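PDB 3QKI: glucose-6-phosphate isomerase from Plasmodium falciparum, which probably catalyses the reversible isomerisation of alpha-D-glucose 6-phosphate to beta-D-fructose 6-phosphate, the second step of glycolysis. Local coordinates for residues N260-K265 / D293-S298. Numbering follows the deposited sequence.
Sequences NARSIK and DEFGIS
Beside the five-stranded parallel sheet of a sugar isomerase (SIS) domain, one of the flanking helices, 255-268, meets Phe295 of helix 289-295 through Lys265 and Ala261, one turn apart. The ring of Phe295 presents its edge to helix 255-268: its CZ lies 3.7 Å from Ala261 CB and equally near Ala261 O, which sits at the ring edge, in plane, as does Arg262 N. Arg262 CG adds a looser touch at Phe295 CE1 (4.0 Å), while Arg262 NE turns to a salt bridge with Glu460 of the second subunit. Lys265 runs past the ring in the opposite direction. With CG anti to the backbone N (chi1 -175°) and every later torsion also near 180°, its fully extended chain carries CD to 3.8 Å from Phe295 CE2, an off-centre CH-pi contact, and sets NZ over the face, 4.7 Å from the ring centroid and 12° off its normal, a cation-pi interaction. Lys265 NZ also donates to Phe295 O at 2.9 Å, from above the carbonyl plane by 42°, so one ammonium group grips both side chain and backbone of Phe295. That carbonyl immediately precedes Gly296, whose positive phi and two bonds back into the last turn define a Schellman motif. Beneath the pair lies the parallel sheet: Ala261 and Phe295 both pack on Ile247 of strand 243-248, Lys265 and Phe295 on Met282 of strand 282-285.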
loop_
_atom_site.group_PDB
_atom_site.type_symbol
_atom_site.label_atom_id
_atom_site.label_comp_id
_atom_site.label_asym_id
_atom_site.label_seq_id
_atom_site.Cartn_x
_atom_site.Cartn_y
_atom_site.Cartn_z
ATOM N N ASN A 260 -20.480 -11.942 -1.199
ATOM C CA ASN A 260 -20.569 -10.682 -1.935
ATOM C C ASN A 260 -21.439 -10.823 -3.159
ATOM O O ASN A 260 -22.221 -9.918 -3.438
ATOM C CB ASN A 260 -19.192 -10.114 -2.275
ATOM C CG ASN A 260 -18.603 -9.305 -1.140
ATOM O OD1 ASN A 260 -19.317 -8.727 -0.323
ATOM N ND2 ASN A 260 -17.282 -9.264 -1.071
ATOM N N ALA A 261 -21.328 -11.963 -3.877
ATOM C CA ALA A 261 -22.149 -12.258 -5.053
ATOM C C ALA A 261 -23.635 -12.321 -4.668
ATOM O O ALA A 261 -24.465 -11.684 -5.321
ATOM C CB ALA A 261 -21.703 -13.572 -5.703
ATOM N N ARG A 262 -23.965 -13.026 -3.579
ATOM C CA ARG A 262 -25.352 -13.108 -3.099
ATOM C C ARG A 262 -25.881 -11.727 -2.705
ATOM O O ARG A 262 -27.029 -11.388 -3.037
ATOM C CB ARG A 262 -25.506 -14.113 -1.943
ATOM C CG ARG A 262 -25.306 -15.563 -2.391
ATOM C CD ARG A 262 -25.603 -16.554 -1.281
ATOM N NE ARG A 262 -24.804 -16.371 -0.058
ATOM C CZ ARG A 262 -23.609 -16.922 0.147
ATOM N NH1 ARG A 262 -23.035 -17.657 -0.798
ATOM N NH2 ARG A 262 -22.979 -16.742 1.296
ATOM N N SER A 263 -25.018 -10.902 -2.077
ATOM C CA SER A 263 -25.368 -9.545 -1.672
ATOM C C SER A 263 -25.629 -8.644 -2.886
ATOM O O SER A 263 -26.602 -7.892 -2.894
ATOM C CB SER A 263 -24.279 -8.966 -0.765
ATOM O OG SER A 263 -24.078 -9.777 0.385
ATOM N N ILE A 264 -24.784 -8.750 -3.919
ATOM C CA ILE A 264 -24.934 -7.950 -5.134
ATOM C C ILE A 264 -26.132 -8.421 -5.968
ATOM O O ILE A 264 -26.798 -7.588 -6.594
ATOM C CB ILE A 264 -23.606 -7.770 -5.916
ATOM C CG1 ILE A 264 -22.604 -6.923 -5.085
ATOM C CG2 ILE A 264 -23.810 -7.170 -7.332
ATOM C CD1 ILE A 264 -23.034 -5.424 -4.793
ATOM N N LYS A 265 -26.435 -9.724 -5.926
ATOM C CA LYS A 265 -27.607 -10.273 -6.611
ATOM C C LYS A 265 -28.882 -9.718 -5.922
ATOM O O LYS A 265 -29.823 -9.359 -6.618
ATOM C CB LYS A 265 -27.598 -11.804 -6.590
ATOM C CG LYS A 265 -28.737 -12.433 -7.387
ATOM C CD LYS A 265 -28.687 -13.943 -7.228
ATOM C CE LYS A 265 -29.652 -14.633 -8.139
ATOM N NZ LYS A 265 -29.780 -16.070 -7.772
ATOM N N ASP A 293 -25.037 -22.371 -12.740
ATOM C CA ASP A 293 -26.402 -22.670 -13.153
ATOM C C ASP A 293 -27.384 -22.389 -12.007
ATOM O O ASP A 293 -28.350 -21.646 -12.193
ATOM C CB ASP A 293 -26.512 -24.139 -13.592
ATOM C CG ASP A 293 -27.118 -24.315 -14.957
ATOM O OD1 ASP A 293 -26.659 -23.628 -15.913
ATOM O OD2 ASP A 293 -28.043 -25.143 -15.084
ATOM N N GLU A 294 -27.076 -22.900 -10.807
ATOM C CA GLU A 294 -27.884 -22.714 -9.595
ATOM C C GLU A 294 -28.022 -21.240 -9.234
ATOM O O GLU A 294 -29.074 -20.815 -8.739
ATOM C CB GLU A 294 -27.245 -23.461 -8.417
ATOM C CG GLU A 294 -28.026 -24.703 -8.040
ATOM C CD GLU A 294 -27.259 -25.735 -7.240
ATOM O OE1 GLU A 294 -27.123 -26.878 -7.733
ATOM O OE2 GLU A 294 -26.819 -25.416 -6.111
ATOM N N PHE A 295 -26.956 -20.466 -9.494
ATOM C CA PHE A 295 -26.905 -19.038 -9.205
ATOM C C PHE A 295 -27.800 -18.247 -10.171
ATOM O O PHE A 295 -28.154 -17.102 -9.889
ATOM C CB PHE A 295 -25.441 -18.533 -9.251
ATOM C CG PHE A 295 -25.219 -17.274 -8.447
ATOM C CD1 PHE A 295 -24.967 -17.339 -7.082
ATOM C CD2 PHE A 295 -25.300 -16.023 -9.047
ATOM C CE1 PHE A 295 -24.792 -16.168 -6.330
ATOM C CE2 PHE A 295 -25.165 -14.858 -8.288
ATOM C CZ PHE A 295 -24.896 -14.940 -6.940
ATOM N N GLY A 296 -28.165 -18.861 -11.295
ATOM C CA GLY A 296 -29.008 -18.212 -12.288
ATOM C C GLY A 296 -28.216 -17.542 -13.390
ATOM O O GLY A 296 -28.747 -16.686 -14.095
ATOM N N ILE A 297 -26.953 -17.957 -13.581
ATOM C CA ILE A 297 -26.107 -17.448 -14.643
ATOM C C ILE A 297 -26.305 -18.324 -15.887
ATOM O O ILE A 297 -26.267 -19.546 -15.794
ATOM C CB ILE A 297 -24.635 -17.343 -14.177
ATOM C CG1 ILE A 297 -24.523 -16.265 -13.059
ATOM C CG2 ILE A 297 -23.689 -17.003 -15.346
ATOM C CD1 ILE A 297 -23.355 -16.405 -12.199
ATOM N N SER A 298 -26.561 -17.696 -17.032
ATOM C CA SER A 298 -26.738 -18.397 -18.297
ATOM C C SER A 298 -25.415 -19.058 -18.745
ATOM O O SER A 298 -24.342 -18.599 -18.375
ATOM C CB SER A 298 -27.286 -17.429 -19.339
ATOM O OG SER A 298 -26.873 -17.741 -20.660
#